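Local coordinates for prolyl-ACP dehydrogenase (PDB 4IRN), which oxidises prolyl-acyl carrier protein in the biosynthesis of the cyanotoxin anatoxin-a, using FAD as cofactor in an acyl-CoA dehydrogenase fold, at residues A[45-50]-A[86-91]; A[62-67]-A[381-386]; A[68-73]-A[235-240]; A[75-80]-A[125-130]. All coordinates share one frame; numbering follows the deposited sequence.

Contact 4 is the buried one of the four, contacts 1 and 3 are partly buried, and contact 2 lies at the surface. Contacts 1 and 4 both stay within the N-terminal helical domain and rest on aromatic rings set edge to face; they touch directly, H86 packing on W77 and H127, and P89 on I128 and W129. Contacts 2 and 3 share helix 63-69, which contact 2 ties to the C-terminal domain by apolar packing and contact 3 to the middle domain by a serine-carboxylate hydrogen bond. Both of these also touch the second subunit. Contact 3 reaches contact 4 where F72 packs on W77.

Contact 1. Residues A[45-50]-A[86-91]; sequences IQFRKK and HGWPIP
F47 and W88 meet ring to ring, the phenyl edge directed at the indole face. The planes stand at 70°, and the centroid of the F47 ring lies 5.5 Å from that of the five-membered ring of W88, an offset edge-to-face pair. CZ leads the approach: F47 CZ is 3.5 Å from W88 NE1 and 3.8 Å from W88 CE2. The neighbouring ring carbon follows, with F47 CE2 4.1 Å from W88 CZ2, so that the phenyl edge sits toward the rim of the indole, along its nitrogen side. With CG anti to the backbone N (chi1 -177°), F47 sends its ring straight off helix 42-58. W88 reaches out to meet it from a type I turn that runs from G87 to I90 and is closed by the backbone bond from I90 N to G87 O. The two backbones therefore remain well separated, and the rings alone bridge them.

This is packing inside the N-terminal helical domain of the acyl-CoA dehydrogenase fold, joining its first helix to the loop between helix 74-83 and helix 101-114. Both rings also rest on A107 of helix 101-114 and on L99, while F83 at the end of helix 74-83 touches F47. Backbone bonds of G87 with Q97 and of W88 with L99 tie the loop to the chain that leads into helix 101-114.

Contact 2. Residues A[62-67]-A[381-386]; sequences DLIKND and LTNTEL
I64 reaches from helix 63-69 to three residues of the loop 381-386, T382, N383 and E385. From CB, which points toward that loop, the side chain divides. The CG2 branch ends against the methyl of T382, I64 CG2 being 3.9 Å from T382 CG2. The other branch starts at CG1, which meets E385, whose side chain crosses that of I64 at about a right angle; I64 CG1 is 4.0 Å from E385 CG and equally far from its OE2. At the tip, I64 CD1 comes within 3.7 Å of N383 OD1 and 3.9 Å of N383 CA, the two side chains again crossing nearly perpendicularly. CD1 also stays close to E385 CG and OE2, so this glutamate runs beside both CG1 and CD1. No hydrogen bond spans the contact: an aliphatic residue is set among a methyl, a methylene, a backbone CA and the oxygens of an amide and a carboxylate.

T382 also packs on K238 of the second subunit. The loop makes a short 3-10 turn, 382-384, before E385 takes the N-cap position of helix 386-395. R388 of that helix also packs on I64, and D67, one turn further along helix 63-69, forms a salt bridge with R391. Together these join the N-terminal domain to the C-terminal helical domain.

Contact 3. Residues A[68-73]-A[235-240]; sequences KEEIFN and PISKMG
One hydrogen bond, from S237 OG to E70 OE1 at 2.7 Å, carries this contact. The hydroxyl comes to the carboxylate on its syn side, 24° out of the carboxylate plane. The second oxygen lies against the backbone of S237, E70 OE2 being 3.5 Å from S237 CA, so the carboxylate spreads along the serine instead of meeting it through a single atom. E70 is the first residue to leave helix 63-69, and its phi is positive; from there its chain runs out extended beyond CG to the loop. In S237 the OG stands beside the backbone N (chi1 -78°), placed to reach the carboxylate.

K238 adds less. Its amino group remains 5.2 Å from the carboxylate, measured from K238 NZ to E70 OE2, too far for direct contact; the opposite charges may still attract weakly. NZ instead gives hydrogen bonds to the carbonyl oxygens of M241 and A244, which hold the lysine end within its own loop. The K238 side chain lies about 4 Å from a bound FAD, which puts this corner beside the cofactor.

The second subunit packs against the loop, with its T382 on S237 and its Y380 on K238 and M239. R242 reinforces the junction within the chain by bonding both the K68 and the K238 carbonyl oxygens. The contact thereby joins the end of helix 63-69, in the N-terminal domain, to the loop between strand 230-232 and strand 249-257 of the middle beta domain.

Contact 4. Residues A[75-80]-A[125-130]; sequences DAWQKC and NAHIWA
The indole edge of W77 is set against the imidazole face of H127, an edge-to-face aromatic pair. Their planes are turned by 82°, close to perpendicular, and the centroid of the W77 six-membered ring is 5.4 Å from that of the H127 ring. W77 CZ2 sits above the imidazole, toward its rim, 3.9 Å from H127 CG. Alongside it, W77 CH2 packs on the methylene, 3.7 Å from H127 CB. Each ring is turned to the carbonyl side of its own CA, which brings the two together between the helices while the backbones stay apart.

Hydrogen bonds to H127, W129 and N125 stay off the interface itself. H127 ND1 pairs with the backbone N of A158, at the start of strand 158-161, which probably sets the rotation of the imidazole. On helix 118-138, W129 NE1 donates to N125 OD1 at 2.8 Å; the oxygen lies almost in the indole plane, but the bond is bent, with an N-H...O angle of 137°. The amide nitrogen of N125 in turn bonds the carbonyl oxygen of I121, one turn earlier.

Further ring packing comes from H86, which meets both W77 and H127, and from F282, which meets W129. I128 CG2 rests over one face of the W129 indole. Helix 74-83 and helix 118-138 thus pack through buried aromatic side chains in the N-terminal helical domain of the acyl-CoA dehydrogenase fold, with the H127 side chain about 10 Å from a bound FAD.

Contact 1. Residues A[45-50]-A[86-91]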
loop_
_atom_site.group_PDB
_atom_site.type_symbol
_atom_site.label_atom_id
_atom_site.label_comp_id
_atom_site.label_asym_id
_atom_site.label_seq_id
_atom_site.Cartn_x
_atom_site.Cartn_y
_atom_site.Cartn_z
ATOM N N ILE A 45 11.808 30.168 16.464
ATOM C CA ILE A 45 11.711 29.105 17.485
ATOM C C ILE A 45 10.889 29.651 18.676
ATOM O O ILE A 45 9.939 28.994 19.117
ATOM C CB ILE A 45 13.099 28.582 17.987
ATOM C CG1 ILE A 45 14.082 28.166 16.859
ATOM C CG2 ILE A 45 12.970 27.513 19.089
ATOM C CD1 ILE A 45 13.809 26.890 16.090
ATOM N N GLN A 46 11.256 30.857 19.167
ATOM C CA GLN A 46 10.596 31.535 20.287
ATOM C C GLN A 46 9.156 31.904 20.026
ATOM O O GLN A 46 8.338 31.755 20.921
ATOM C CB GLN A 46 11.371 32.782 20.768
ATOM C CG GLN A 46 12.685 32.554 21.529
ATOM C CD GLN A 46 12.553 31.675 22.748
ATOM O OE1 GLN A 46 12.814 30.465 22.709
ATOM N NE2 GLN A 46 12.244 32.286 23.876
ATOM N N PHE A 47 8.828 32.390 18.820
ATOM C CA PHE A 47 7.445 32.752 18.477
ATOM C C PHE A 47 6.530 31.538 18.428
ATOM O O PHE A 47 5.412 31.600 18.947
ATOM C CB PHE A 47 7.348 33.593 17.189
ATOM C CG PHE A 47 5.942 34.039 16.845
ATOM C CD1 PHE A 47 5.229 34.869 17.699
ATOM C CD2 PHE A 47 5.333 33.629 15.667
ATOM C CE1 PHE A 47 3.922 35.262 17.393
ATOM C CE2 PHE A 47 4.032 34.039 15.352
ATOM C CZ PHE A 47 3.338 34.855 16.215
ATOM N N ARG A 48 7.010 30.424 17.826
ATOM C CA ARG A 48 6.276 29.156 17.746
ATOM C C ARG A 48 6.052 28.603 19.158
ATOM O O ARG A 48 4.955 28.128 19.459
ATOM C CB ARG A 48 7.021 28.147 16.857
ATOM C CG ARG A 48 6.232 26.878 16.563
ATOM C CD ARG A 48 7.078 25.831 15.874
ATOM N NE ARG A 48 6.474 24.500 15.943
ATOM C CZ ARG A 48 6.787 23.579 16.851
ATOM N NH1 ARG A 48 7.696 23.836 17.782
ATOM N NH2 ARG A 48 6.183 22.397 16.840
ATOM N N LYS A 49 7.076 28.710 20.021
ATOM C CA LYS A 49 7.043 28.283 21.424
ATOM C C LYS A 49 6.005 29.117 22.184
ATOM O O LYS A 49 5.285 28.575 23.016
ATOM C CB LYS A 49 8.436 28.412 22.072
ATOM C CG LYS A 49 8.628 27.568 23.319
ATOM C CD LYS A 49 9.930 27.928 24.039
ATOM C CE LYS A 49 10.093 27.190 25.348
ATOM N NZ LYS A 49 9.169 27.689 26.408
ATOM N N LYS A 50 5.905 30.423 21.868
ATOM C CA LYS A 50 4.935 31.352 22.457
ATOM C C LYS A 50 3.508 30.982 22.007
ATOM O O LYS A 50 2.578 31.071 22.817
ATOM C CB LYS A 50 5.281 32.800 22.060
ATOM C CG LYS A 50 4.471 33.880 22.768
ATOM C CD LYS A 50 4.648 35.227 22.095
ATOM C CE LYS A 50 3.660 36.252 22.586
ATOM N NZ LYS A 50 3.656 37.458 21.721
ATOM N N HIS A 86 -5.310 35.642 12.926
ATOM C CA HIS A 86 -5.988 36.085 11.704
ATOM C C HIS A 86 -5.176 37.096 10.892
ATOM O O HIS A 86 -5.182 37.023 9.664
ATOM C CB HIS A 86 -7.369 36.655 12.041
ATOM C CG HIS A 86 -8.229 35.720 12.835
ATOM N ND1 HIS A 86 -7.894 35.344 14.125
ATOM C CD2 HIS A 86 -9.395 35.128 12.503
ATOM C CE1 HIS A 86 -8.859 34.538 14.531
ATOM N NE2 HIS A 86 -9.779 34.369 13.588
ATOM N N GLY A 87 -4.466 37.988 11.586
ATOM C CA GLY A 87 -3.642 39.024 10.979
ATOM C C GLY A 87 -2.250 38.601 10.551
ATOM O O GLY A 87 -1.547 39.406 9.932
ATOM N N TRP A 88 -1.827 37.345 10.875
ATOM C CA TRP A 88 -0.490 36.816 10.550
ATOM C C TRP A 88 -0.004 37.072 9.111
ATOM O O TRP A 88 1.076 37.641 8.972
ATOM C CB TRP A 88 -0.310 35.338 10.967
ATOM C CG TRP A 88 -0.153 35.080 12.439
ATOM C CD1 TRP A 88 0.108 35.997 13.412
ATOM C CD2 TRP A 88 -0.170 33.803 13.086
ATOM N NE1 TRP A 88 0.214 35.377 14.632
ATOM C CE2 TRP A 88 0.053 34.026 14.461
ATOM C CE3 TRP A 88 -0.368 32.483 12.639
ATOM C CZ2 TRP A 88 0.082 32.980 15.396
ATOM C CZ3 TRP A 88 -0.337 31.449 13.565
ATOM C CH2 TRP A 88 -0.119 31.702 14.926
ATOM N N PRO A 89 -0.758 36.739 8.027
ATOM C CA PRO A 89 -0.255 37.046 6.678
ATOM C C PRO A 89 -0.699 38.425 6.152
ATOM O O PRO A 89 -0.379 38.779 5.021
ATOM C CB PRO A 89 -0.838 35.907 5.836
ATOM C CG PRO A 89 -2.063 35.468 6.558
ATOM C CD PRO A 89 -2.058 36.037 7.946
ATOM N N ILE A 90 -1.461 39.184 6.960
ATOM C CA ILE A 90 -2.029 40.495 6.607
ATOM C C ILE A 90 -1.059 41.639 6.941
ATOM O O ILE A 90 -0.521 41.659 8.057
ATOM C CB ILE A 90 -3.423 40.710 7.292
ATOM C CG1 ILE A 90 -4.327 39.439 7.254
ATOM C CG2 ILE A 90 -4.160 41.956 6.774
ATOM C CD1 ILE A 90 -4.691 38.835 5.850
ATOM N N PRO A 91 -0.842 42.610 6.011
ATOM C CA PRO A 91 0.046 43.742 6.341
ATOM C C PRO A 91 -0.518 44.593 7.475
ATOM O O PRO A 91 -1.732 44.701 7.631
ATOM C CB PRO A 91 0.180 44.524 5.030
ATOM C CG PRO A 91 -0.796 43.945 4.096
ATOM C CD PRO A 91 -1.402 42.718 4.648
#

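Contact 2. Residues A[62-67]-A[381-386]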
loop_
_atom_site.group_PDB
_atom_site.type_symbol
_atom_site.label_atom_id
_atom_site.label_comp_id
_atom_site.label_asym_id
_atom_site.label_seq_id
_atom_site.Cartn_x
_atom_site.Cartn_y
_atom_site.Cartn_z
ATOM N N ASP A 62 -13.744 21.916 26.782
ATOM C CA ASP A 62 -14.308 20.605 27.097
ATOM C C ASP A 62 -14.563 19.962 25.751
ATOM O O ASP A 62 -15.710 19.930 25.277
ATOM C CB ASP A 62 -15.596 20.760 27.916
ATOM C CG ASP A 62 -16.182 19.471 28.486
ATOM O OD1 ASP A 62 -15.642 18.378 28.183
ATOM O OD2 ASP A 62 -17.203 19.551 29.210
ATOM N N LEU A 63 -13.464 19.533 25.090
ATOM C CA LEU A 63 -13.489 18.972 23.742
ATOM C C LEU A 63 -14.354 17.754 23.504
ATOM O O LEU A 63 -14.918 17.637 22.427
ATOM C CB LEU A 63 -12.100 18.776 23.144
ATOM C CG LEU A 63 -11.707 19.724 22.023
ATOM C CD1 LEU A 63 -10.425 19.267 21.404
ATOM C CD2 LEU A 63 -12.756 19.821 20.914
ATOM N N ILE A 64 -14.475 16.844 24.495
ATOM C CA ILE A 64 -15.333 15.670 24.357
ATOM C C ILE A 64 -16.795 16.151 24.223
ATOM O O ILE A 64 -17.505 15.690 23.326
ATOM C CB ILE A 64 -15.110 14.631 25.500
ATOM C CG1 ILE A 64 -13.669 14.038 25.452
ATOM C CG2 ILE A 64 -16.189 13.520 25.466
ATOM C CD1 ILE A 64 -13.174 13.383 26.714
ATOM N N LYS A 65 -17.192 17.146 25.050
ATOM C CA LYS A 65 -18.524 17.753 25.049
ATOM C C LYS A 65 -18.800 18.586 23.783
ATOM O O LYS A 65 -19.855 18.403 23.170
ATOM C CB LYS A 65 -18.732 18.598 26.313
ATOM C CG LYS A 65 -20.121 19.190 26.450
ATOM C CD LYS A 65 -20.147 20.321 27.442
ATOM C CE LYS A 65 -21.547 20.745 27.761
ATOM N NZ LYS A 65 -22.199 19.820 28.731
ATOM N N ASN A 66 -17.883 19.513 23.417
ATOM C CA ASN A 66 -18.014 20.382 22.230
ATOM C C ASN A 66 -18.141 19.572 20.928
ATOM O O ASN A 66 -18.936 19.927 20.051
ATOM C CB ASN A 66 -16.839 21.359 22.117
ATOM C CG ASN A 66 -16.912 22.575 23.017
ATOM O OD1 ASN A 66 -17.528 22.567 24.088
ATOM N ND2 ASN A 66 -16.236 23.644 22.610
ATOM N N ASP A 67 -17.367 18.475 20.825
ATOM C CA ASP A 67 -17.413 17.602 19.664
ATOM C C ASP A 67 -18.761 16.862 19.604
ATOM O O ASP A 67 -19.399 16.849 18.549
ATOM C CB ASP A 67 -16.238 16.615 19.683
ATOM C CG ASP A 67 -16.267 15.615 18.547
ATOM O OD1 ASP A 67 -15.816 15.967 17.436
ATOM O OD2 ASP A 67 -16.766 14.491 18.762
ATOM N N LEU A 381 -11.812 4.209 22.457
ATOM C CA LEU A 381 -12.696 4.814 23.451
ATOM C C LEU A 381 -12.805 6.316 23.270
ATOM O O LEU A 381 -11.801 6.952 22.950
ATOM C CB LEU A 381 -12.190 4.476 24.870
ATOM C CG LEU A 381 -12.071 2.975 25.220
ATOM C CD1 LEU A 381 -11.518 2.777 26.612
ATOM C CD2 LEU A 381 -13.421 2.263 25.116
ATOM N N THR A 382 -14.008 6.891 23.498
ATOM C CA THR A 382 -14.268 8.335 23.384
ATOM C C THR A 382 -13.352 9.194 24.270
ATOM O O THR A 382 -12.791 10.174 23.787
ATOM C CB THR A 382 -15.771 8.642 23.635
ATOM O OG1 THR A 382 -16.569 7.958 22.673
ATOM C CG2 THR A 382 -16.098 10.132 23.579
ATOM N N ASN A 383 -13.205 8.820 25.551
ATOM C CA ASN A 383 -12.409 9.558 26.534
ATOM C C ASN A 383 -10.886 9.606 26.265
ATOM O O ASN A 383 -10.199 10.429 26.867
ATOM C CB ASN A 383 -12.716 9.083 27.953
ATOM C CG ASN A 383 -14.078 9.475 28.481
ATOM O OD1 ASN A 383 -14.827 10.250 27.871
ATOM N ND2 ASN A 383 -14.410 8.965 29.662
ATOM N N THR A 384 -10.371 8.755 25.355
ATOM C CA THR A 384 -8.955 8.705 24.954
ATOM C C THR A 384 -8.615 9.855 23.967
ATOM O O THR A 384 -7.479 10.314 23.930
ATOM C CB THR A 384 -8.605 7.284 24.457
ATOM O OG1 THR A 384 -8.975 6.338 25.455
ATOM C CG2 THR A 384 -7.122 7.101 24.161
ATOM N N GLU A 385 -9.625 10.308 23.191
ATOM C CA GLU A 385 -9.622 11.425 22.233
ATOM C C GLU A 385 -8.890 11.192 20.910
ATOM O O GLU A 385 -8.923 12.074 20.044
ATOM C CB GLU A 385 -9.204 12.766 22.873
ATOM C CG GLU A 385 -10.031 13.189 24.087
ATOM C CD GLU A 385 -9.301 14.078 25.070
ATOM O OE1 GLU A 385 -8.273 13.624 25.626
ATOM O OE2 GLU A 385 -9.801 15.190 25.348
ATOM N N LEU A 386 -8.258 10.010 20.729
ATOM C CA LEU A 386 -7.542 9.676 19.486
ATOM C C LEU A 386 -8.519 9.425 18.346
ATOM O O LEU A 386 -8.190 9.658 17.180
ATOM C CB LEU A 386 -6.615 8.462 19.680
ATOM C CG LEU A 386 -5.429 8.642 20.621
ATOM C CD1 LEU A 386 -4.819 7.328 20.945
ATOM C CD2 LEU A 386 -4.383 9.575 20.041
#

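Contact 3. Residues A[68-73]-A[235-240]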
loop_
_atom_site.group_PDB
_atom_site.type_symbol
_atom_site.label_atom_id
_atom_site.label_comp_id
_atom_site.label_asym_id
_atom_site.label_seq_id
_atom_site.Cartn_x
_atom_site.Cartn_y
_atom_site.Cartn_z
ATOM N N LYS A 68 -19.189 16.265 20.734
ATOM C CA LYS A 68 -20.444 15.524 20.853
ATOM C C LYS A 68 -21.658 16.431 20.587
ATOM O O LYS A 68 -22.532 16.082 19.786
ATOM C CB LYS A 68 -20.540 14.866 22.240
ATOM C CG LYS A 68 -21.676 13.866 22.386
ATOM C CD LYS A 68 -21.697 13.278 23.791
ATOM C CE LYS A 68 -22.863 12.333 24.000
ATOM N NZ LYS A 68 -22.861 11.740 25.364
ATOM N N GLU A 69 -21.688 17.599 21.240
ATOM C CA GLU A 69 -22.793 18.555 21.160
ATOM C C GLU A 69 -22.732 19.533 19.968
ATOM O O GLU A 69 -23.689 20.288 19.757
ATOM C CB GLU A 69 -22.938 19.306 22.494
ATOM C CG GLU A 69 -23.339 18.413 23.658
ATOM C CD GLU A 69 -23.498 19.110 24.995
ATOM O OE1 GLU A 69 -23.765 20.336 25.016
ATOM O OE2 GLU A 69 -23.351 18.419 26.030
ATOM N N GLU A 70 -21.622 19.500 19.189
ATOM C CA GLU A 70 -21.368 20.355 18.023
ATOM C C GLU A 70 -21.297 21.834 18.420
ATOM O O GLU A 70 -22.055 22.652 17.898
ATOM C CB GLU A 70 -22.392 20.118 16.896
ATOM C CG GLU A 70 -22.459 18.687 16.392
ATOM C CD GLU A 70 -23.148 18.564 15.053
ATOM O OE1 GLU A 70 -24.388 18.401 15.035
ATOM O OE2 GLU A 70 -22.446 18.619 14.019
ATOM N N ILE A 71 -20.382 22.174 19.347
ATOM C CA ILE A 71 -20.227 23.543 19.859
ATOM C C ILE A 71 -19.014 24.256 19.282
ATOM O O ILE A 71 -17.882 23.834 19.506
ATOM C CB ILE A 71 -20.273 23.598 21.420
ATOM C CG1 ILE A 71 -21.584 22.989 21.981
ATOM C CG2 ILE A 71 -20.041 25.026 21.943
ATOM C CD1 ILE A 71 -21.505 22.527 23.453
ATOM N N PHE A 72 -19.258 25.357 18.564
ATOM C CA PHE A 72 -18.200 26.204 18.019
ATOM C C PHE A 72 -17.693 27.093 19.172
ATOM O O PHE A 72 -18.506 27.719 19.864
ATOM C CB PHE A 72 -18.721 27.048 16.828
ATOM C CG PHE A 72 -17.823 28.203 16.461
ATOM C CD1 PHE A 72 -16.649 27.995 15.743
ATOM C CD2 PHE A 72 -18.125 29.495 16.872
ATOM C CE1 PHE A 72 -15.800 29.062 15.436
ATOM C CE2 PHE A 72 -17.271 30.559 16.572
ATOM C CZ PHE A 72 -16.116 30.336 15.854
ATOM N N ASN A 73 -16.363 27.138 19.374
ATOM C CA ASN A 73 -15.748 27.917 20.449
ATOM C C ASN A 73 -15.479 29.364 20.027
ATOM O O ASN A 73 -14.400 29.684 19.513
ATOM C CB ASN A 73 -14.475 27.233 20.965
ATOM C CG ASN A 73 -14.028 27.649 22.354
ATOM O OD1 ASN A 73 -14.402 28.701 22.888
ATOM N ND2 ASN A 73 -13.169 26.845 22.960
ATOM N N PRO A 235 -26.531 24.371 10.740
ATOM C CA PRO A 235 -25.269 23.695 10.385
ATOM C C PRO A 235 -25.475 22.184 10.254
ATOM O O PRO A 235 -26.145 21.560 11.091
ATOM C CB PRO A 235 -24.329 24.061 11.540
ATOM C CG PRO A 235 -24.939 25.249 12.184
ATOM C CD PRO A 235 -26.413 25.045 12.048
ATOM N N ILE A 236 -24.940 21.614 9.171
ATOM C CA ILE A 236 -25.057 20.188 8.871
ATOM C C ILE A 236 -24.174 19.333 9.788
ATOM O O ILE A 236 -23.026 19.676 10.031
ATOM C CB ILE A 236 -24.823 19.908 7.350
ATOM C CG1 ILE A 236 -25.713 20.798 6.422
ATOM C CG2 ILE A 236 -25.005 18.429 7.008
ATOM C CD1 ILE A 236 -27.331 20.629 6.575
ATOM N N SER A 237 -24.729 18.224 10.306
ATOM C CA SER A 237 -24.032 17.265 11.164
ATOM C C SER A 237 -23.086 16.401 10.325
ATOM O O SER A 237 -23.483 15.874 9.281
ATOM C CB SER A 237 -25.026 16.374 11.901
ATOM O OG SER A 237 -25.617 17.037 13.006
ATOM N N LYS A 238 -21.835 16.268 10.781
ATOM C CA LYS A 238 -20.795 15.504 10.085
ATOM C C LYS A 238 -19.927 14.647 11.028
ATOM O O LYS A 238 -20.028 14.786 12.247
ATOM C CB LYS A 238 -19.945 16.424 9.196
ATOM C CG LYS A 238 -19.547 17.701 9.882
ATOM C CD LYS A 238 -18.919 18.700 8.953
ATOM C CE LYS A 238 -19.153 20.095 9.470
ATOM N NZ LYS A 238 -18.702 20.295 10.878
ATOM N N MET A 239 -19.119 13.725 10.448
ATOM C CA MET A 239 -18.238 12.784 11.155
ATOM C C MET A 239 -17.336 13.470 12.194
ATOM O O MET A 239 -17.425 13.169 13.389
ATOM C CB MET A 239 -17.415 11.960 10.144
ATOM C CG MET A 239 -16.500 10.956 10.799
ATOM S SD MET A 239 -15.813 9.825 9.597
ATOM C CE MET A 239 -15.519 8.432 10.589
ATOM N N GLY A 240 -16.479 14.361 11.711
ATOM C CA GLY A 240 -15.565 15.155 12.519
ATOM C C GLY A 240 -15.728 16.619 12.174
ATOM O O GLY A 240 -16.678 16.981 11.478
#

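Contact 4. Residues A[75-80]-A[125-130]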
loop_
_atom_site.group_PDB
_atom_site.type_symbol
_atom_site.label_atom_id
_atom_site.label_comp_id
_atom_site.label_asym_id
_atom_site.label_seq_id
_atom_site.Cartn_x
_atom_site.Cartn_y
_atom_site.Cartn_z
ATOM N N ASP A 75 -15.241 31.945 22.083
ATOM C CA ASP A 75 -14.293 32.486 23.058
ATOM C C ASP A 75 -12.847 32.293 22.589
ATOM O O ASP A 75 -12.049 33.229 22.658
ATOM C CB ASP A 75 -14.509 31.858 24.446
ATOM C CG ASP A 75 -15.472 32.603 25.363
ATOM O OD1 ASP A 75 -16.369 33.327 24.841
ATOM O OD2 ASP A 75 -15.350 32.450 26.593
ATOM N N ALA A 76 -12.531 31.088 22.081
ATOM C CA ALA A 76 -11.210 30.727 21.571
ATOM C C ALA A 76 -10.884 31.440 20.260
ATOM O O ALA A 76 -9.716 31.762 20.040
ATOM C CB ALA A 76 -11.100 29.221 21.406
ATOM N N TRP A 77 -11.905 31.707 19.409
ATOM C CA TRP A 77 -11.744 32.447 18.151
ATOM C C TRP A 77 -11.306 33.873 18.475
ATOM O O TRP A 77 -10.339 34.361 17.879
ATOM C CB TRP A 77 -13.057 32.460 17.332
ATOM C CG TRP A 77 -12.982 33.207 16.021
ATOM C CD1 TRP A 77 -12.925 34.560 15.849
ATOM C CD2 TRP A 77 -12.984 32.639 14.697
ATOM N NE1 TRP A 77 -12.855 34.868 14.507
ATOM C CE2 TRP A 77 -12.898 33.711 13.778
ATOM C CE3 TRP A 77 -13.066 31.325 14.196
ATOM C CZ2 TRP A 77 -12.855 33.512 12.390
ATOM C CZ3 TRP A 77 -13.052 31.136 12.818
ATOM C CH2 TRP A 77 -12.948 32.216 11.929
ATOM N N GLN A 78 -12.030 34.528 19.419
ATOM C CA GLN A 78 -11.780 35.886 19.920
ATOM C C GLN A 78 -10.375 36.032 20.497
ATOM O O GLN A 78 -9.690 36.993 20.180
ATOM C CB GLN A 78 -12.825 36.275 20.979
ATOM C CG GLN A 78 -14.231 36.590 20.445
ATOM C CD GLN A 78 -15.326 36.576 21.520
ATOM O OE1 GLN A 78 -15.074 36.428 22.723
ATOM N NE2 GLN A 78 -16.584 36.515 21.097
ATOM N N LYS A 79 -9.941 35.062 21.313
ATOM C CA LYS A 79 -8.610 35.030 21.939
ATOM C C LYS A 79 -7.487 34.899 20.914
ATOM O O LYS A 79 -6.448 35.541 21.070
ATOM C CB LYS A 79 -8.511 33.929 23.010
ATOM C CG LYS A 79 -9.191 34.293 24.310
ATOM C CD LYS A 79 -8.908 33.269 25.384
ATOM C CE LYS A 79 -9.605 33.573 26.684
ATOM N NZ LYS A 79 -8.892 34.637 27.437
ATOM N N CYS A 80 -7.712 34.095 19.860
ATOM C CA CYS A 80 -6.774 33.890 18.759
ATOM C C CYS A 80 -6.588 35.172 17.944
ATOM O O CYS A 80 -5.461 35.495 17.571
ATOM C CB CYS A 80 -7.217 32.727 17.878
ATOM S SG CYS A 80 -6.823 31.099 18.563
ATOM N N ASN A 125 -8.583 28.895 9.382
ATOM C CA ASN A 125 -7.803 28.757 8.149
ATOM C C ASN A 125 -8.641 29.041 6.910
ATOM O O ASN A 125 -8.129 29.621 5.949
ATOM C CB ASN A 125 -7.093 27.415 8.088
ATOM C CG ASN A 125 -5.775 27.445 8.832
ATOM O OD1 ASN A 125 -4.727 27.807 8.285
ATOM N ND2 ASN A 125 -5.805 27.145 10.122
ATOM N N ALA A 126 -9.943 28.701 6.973
ATOM C CA ALA A 126 -10.930 28.966 5.940
ATOM C C ALA A 126 -11.112 30.468 5.782
ATOM O O ALA A 126 -11.189 30.952 4.665
ATOM C CB ALA A 126 -12.248 28.316 6.317
ATOM N N HIS A 127 -11.185 31.181 6.900
ATOM C CA HIS A 127 -11.341 32.628 7.029
ATOM C C HIS A 127 -10.090 33.373 6.514
ATOM O O HIS A 127 -10.223 34.317 5.738
ATOM C CB HIS A 127 -11.658 32.970 8.497
ATOM C CG HIS A 127 -11.627 34.432 8.843
ATOM N ND1 HIS A 127 -12.772 35.201 8.824
ATOM C CD2 HIS A 127 -10.589 35.207 9.238
ATOM C CE1 HIS A 127 -12.391 36.414 9.188
ATOM N NE2 HIS A 127 -11.087 36.462 9.448
ATOM N N ILE A 128 -8.888 32.930 6.914
ATOM C CA ILE A 128 -7.622 33.535 6.495
ATOM C C ILE A 128 -7.285 33.339 5.012
ATOM O O ILE A 128 -7.140 34.314 4.278
ATOM C CB ILE A 128 -6.444 33.072 7.399
ATOM C CG1 ILE A 128 -6.665 33.485 8.861
ATOM C CG2 ILE A 128 -5.116 33.625 6.900
ATOM C CD1 ILE A 128 -6.005 32.545 9.889
ATOM N N TRP A 129 -7.124 32.073 4.596
ATOM C CA TRP A 129 -6.691 31.695 3.248
ATOM C C TRP A 129 -7.704 31.790 2.123
ATOM O O TRP A 129 -7.314 32.167 1.014
ATOM C CB TRP A 129 -5.945 30.351 3.240
ATOM C CG TRP A 129 -4.936 30.215 4.347
ATOM C CD1 TRP A 129 -5.035 29.420 5.447
ATOM C CD2 TRP A 129 -3.719 30.959 4.498
ATOM N NE1 TRP A 129 -3.942 29.594 6.259
ATOM C CE2 TRP A 129 -3.121 30.542 5.705
ATOM C CE3 TRP A 129 -3.060 31.927 3.716
ATOM C CZ2 TRP A 129 -1.894 31.056 6.151
ATOM C CZ3 TRP A 129 -1.852 32.449 4.167
ATOM C CH2 TRP A 129 -1.283 32.017 5.372
ATOM N N ALA A 130 -8.982 31.454 2.378
ATOM C CA ALA A 130 -10.007 31.491 1.334
ATOM C C ALA A 130 -10.804 32.800 1.252
ATOM O O ALA A 130 -11.557 32.989 0.288
ATOM C CB ALA A 130 -10.941 30.299 1.465
#